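PDB 6MLT: hemolysin-related protein from Vibrio cholerae serotype O1, which serves as an extracellular biofilm matrix protein, binds calcium, and probably contributes to biofilm adhesion through carbohydrate binding. Local coordinates for residues A[451-456]-A[462-467]. Numbering follows the deposited sequence.
Sequences YAVDMY and KVWSVA
Lys-462 lies across one face of the Tyr-456 ring, opening the pairing of strands 452-456 and 462-467, a beta hairpin that forms the outer half of a four-stranded antiparallel sheet, consistent with one blade of a beta-propeller. Lys-462 CB makes a CH-pi contact 4.2 Å from the centroid of the Tyr-456 ring, and a bend at chi3 (73°) turns the end of the chain so that NZ donates to a water, which in turn donates to Asp-454 OD2. The ammonium and carboxylate are thus bridged by water rather than joined directly.

Next comes a classic beta bulge, a worked example of how one extra residue is absorbed within an edge strand: Val-463 and Trp-464 both face Met-455. Val-463 N gives its hydrogen to Met-455 O at 2.7 Å, while Trp-464 O accepts the N-H of Met-455 in a nearly straight bond. The Trp-464 side chain, with CG wedged between its backbone N and carbonyl carbon (chi1 52°), spreads its indole under Met-455. Met-455 CB sits over the five-membered ring of Trp-464, 3.5 Å from its centroid; the chain then doubles back through chi2 and chi3, bringing CE to 3.6 Å from Trp-464 CZ2, with SD oblique to the ring. Val-453 CG1 touches the far end of the indole at CZ3, Val-491, on strand 490-494 of a neighbouring sheet, packs against both Met-455 and Trp-464, and Gly-504 O accepts the indole N-H.

Beyond the bulge the register is regular. On the sheet face of Lys-462, in a non-hydrogen-bonded pair, Ser-465 OG donates to Asp-454 OD1 at 2.6 Å, arriving on the syn side and 24° out of the carboxylate plane. Val-466 then exchanges two backbone hydrogen bonds with Val-453, N to O in each direction, both 2.8 Å long.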
loop_
_atom_site.group_PDB
_atom_site.type_symbol
_atom_site.label_atom_id
_atom_site.label_comp_id
_atom_site.label_asym_id
_atom_site.label_seq_id
_atom_site.Cartn_x
_atom_site.Cartn_y
_atom_site.Cartn_z
ATOM N N TYR A 451 6.753 21.403 -12.746
ATOM C CA TYR A 451 6.448 22.697 -12.143
ATOM C C TYR A 451 5.811 22.643 -10.760
ATOM O O TYR A 451 5.889 23.644 -10.034
ATOM C CB TYR A 451 5.496 23.497 -13.050
ATOM C CG TYR A 451 5.995 23.743 -14.464
ATOM C CD1 TYR A 451 7.324 24.049 -14.719
ATOM C CD2 TYR A 451 5.123 23.681 -15.541
ATOM C CE1 TYR A 451 7.772 24.274 -16.019
ATOM C CE2 TYR A 451 5.554 23.904 -16.834
ATOM C CZ TYR A 451 6.879 24.196 -17.067
ATOM O OH TYR A 451 7.305 24.421 -18.353
ATOM N N ALA A 452 5.163 21.543 -10.377
ATOM C CA ALA A 452 4.402 21.541 -9.135
ATOM C C ALA A 452 4.174 20.122 -8.638
ATOM O O ALA A 452 4.280 19.147 -9.390
ATOM C CB ALA A 452 3.050 22.238 -9.310
ATOM N N VAL A 453 3.833 20.037 -7.354
ATOM C CA VAL A 453 3.357 18.811 -6.719
ATOM C C VAL A 453 1.837 18.886 -6.671
ATOM O O VAL A 453 1.275 19.825 -6.096
ATOM C CB VAL A 453 3.950 18.639 -5.312
ATOM C CG1 VAL A 453 3.353 17.410 -4.612
ATOM C CG2 VAL A 453 5.469 18.540 -5.374
ATOM N N ASP A 454 1.171 17.895 -7.261
ATOM C CA ASP A 454 -0.279 17.873 -7.388
ATOM C C ASP A 454 -0.862 16.673 -6.654
ATOM O O ASP A 454 -0.350 15.556 -6.763
ATOM C CB ASP A 454 -0.703 17.822 -8.863
ATOM C CG ASP A 454 -0.368 19.102 -9.610
ATOM O OD1 ASP A 454 0.006 20.084 -8.939
ATOM O OD2 ASP A 454 -0.466 19.125 -10.859
ATOM N N MET A 455 -1.953 16.917 -5.931
ATOM C CA MET A 455 -2.691 15.893 -5.203
ATOM C C MET A 455 -4.032 15.671 -5.886
ATOM O O MET A 455 -4.764 16.633 -6.150
ATOM C CB MET A 455 -2.913 16.319 -3.751
ATOM C CG MET A 455 -3.818 15.394 -2.935
ATOM S SD MET A 455 -3.004 13.856 -2.483
ATOM C CE MET A 455 -1.803 14.463 -1.298
ATOM N N TYR A 456 -4.351 14.409 -6.157
ATOM C CA TYR A 456 -5.612 14.008 -6.765
ATOM C C TYR A 456 -6.394 13.102 -5.820
ATOM O O TYR A 456 -5.810 12.317 -5.069
ATOM C CB TYR A 456 -5.363 13.270 -8.087
ATOM C CG TYR A 456 -4.976 14.195 -9.215
ATOM C CD1 TYR A 456 -3.667 14.633 -9.363
ATOM C CD2 TYR A 456 -5.924 14.656 -10.117
ATOM C CE1 TYR A 456 -3.316 15.488 -10.386
ATOM C CE2 TYR A 456 -5.577 15.515 -11.145
ATOM C CZ TYR A 456 -4.277 15.929 -11.269
ATOM O OH TYR A 456 -3.914 16.785 -12.287
ATOM N N LYS A 462 -8.413 17.087 -9.068
ATOM C CA LYS A 462 -7.252 17.684 -8.425
ATOM C C LYS A 462 -7.683 18.402 -7.154
ATOM O O LYS A 462 -8.592 19.237 -7.177
ATOM C CB LYS A 462 -6.556 18.659 -9.368
ATOM C CG LYS A 462 -5.246 19.209 -8.811
ATOM C CD LYS A 462 -4.368 19.766 -9.911
ATOM C CE LYS A 462 -4.903 21.078 -10.436
ATOM N NZ LYS A 462 -4.365 21.381 -11.803
ATOM N N VAL A 463 -7.032 18.071 -6.044
ATOM C CA VAL A 463 -7.360 18.671 -4.757
ATOM C C VAL A 463 -6.537 19.926 -4.505
ATOM O O VAL A 463 -7.066 20.931 -4.028
ATOM C CB VAL A 463 -7.158 17.636 -3.632
ATOM C CG1 VAL A 463 -7.580 18.219 -2.289
ATOM C CG2 VAL A 463 -7.935 16.357 -3.934
ATOM N N TRP A 464 -5.237 19.875 -4.789
ATOM C CA TRP A 464 -4.376 21.036 -4.646
ATOM C C TRP A 464 -3.133 20.866 -5.511
ATOM O O TRP A 464 -2.822 19.768 -5.987
ATOM C CB TRP A 464 -3.989 21.272 -3.179
ATOM C CG TRP A 464 -3.399 20.108 -2.394
ATOM C CD1 TRP A 464 -4.048 19.335 -1.477
ATOM C CD2 TRP A 464 -2.039 19.637 -2.418
ATOM N NE1 TRP A 464 -3.183 18.411 -0.930
ATOM C CE2 TRP A 464 -1.946 18.574 -1.494
ATOM C CE3 TRP A 464 -0.894 20.009 -3.127
ATOM C CZ2 TRP A 464 -0.754 17.879 -1.265
ATOM C CZ3 TRP A 464 0.292 19.308 -2.900
ATOM C CH2 TRP A 464 0.347 18.255 -1.980
ATOM N N SER A 465 -2.438 21.988 -5.720
ATOM C CA SER A 465 -1.192 22.042 -6.479
ATOM C C SER A 465 -0.244 23.015 -5.791
ATOM O O SER A 465 -0.642 24.134 -5.455
ATOM C CB SER A 465 -1.445 22.484 -7.928
ATOM O OG SER A 465 -0.235 22.676 -8.643
ATOM N N VAL A 466 1.000 22.592 -5.581
ATOM C CA VAL A 466 1.999 23.399 -4.887
ATOM C C VAL A 466 3.212 23.548 -5.790
ATOM O O VAL A 466 3.845 22.551 -6.161
ATOM C CB VAL A 466 2.387 22.779 -3.537
ATOM C CG1 VAL A 466 3.617 23.466 -2.955
ATOM C CG2 VAL A 466 1.215 22.886 -2.568
ATOM N N ALA A 467 3.548 24.791 -6.126
ATOM C CA ALA A 467 4.681 25.046 -7.002
ATOM C C ALA A 467 5.943 24.435 -6.413
ATOM O O ALA A 467 6.204 24.540 -5.210
ATOM C CB ALA A 467 4.864 26.550 -7.219
HETATM O O HOH W 1 -1.492 21.455 -11.865
HETATM O O HOH W 2 -5.357 18.672 -13.380
#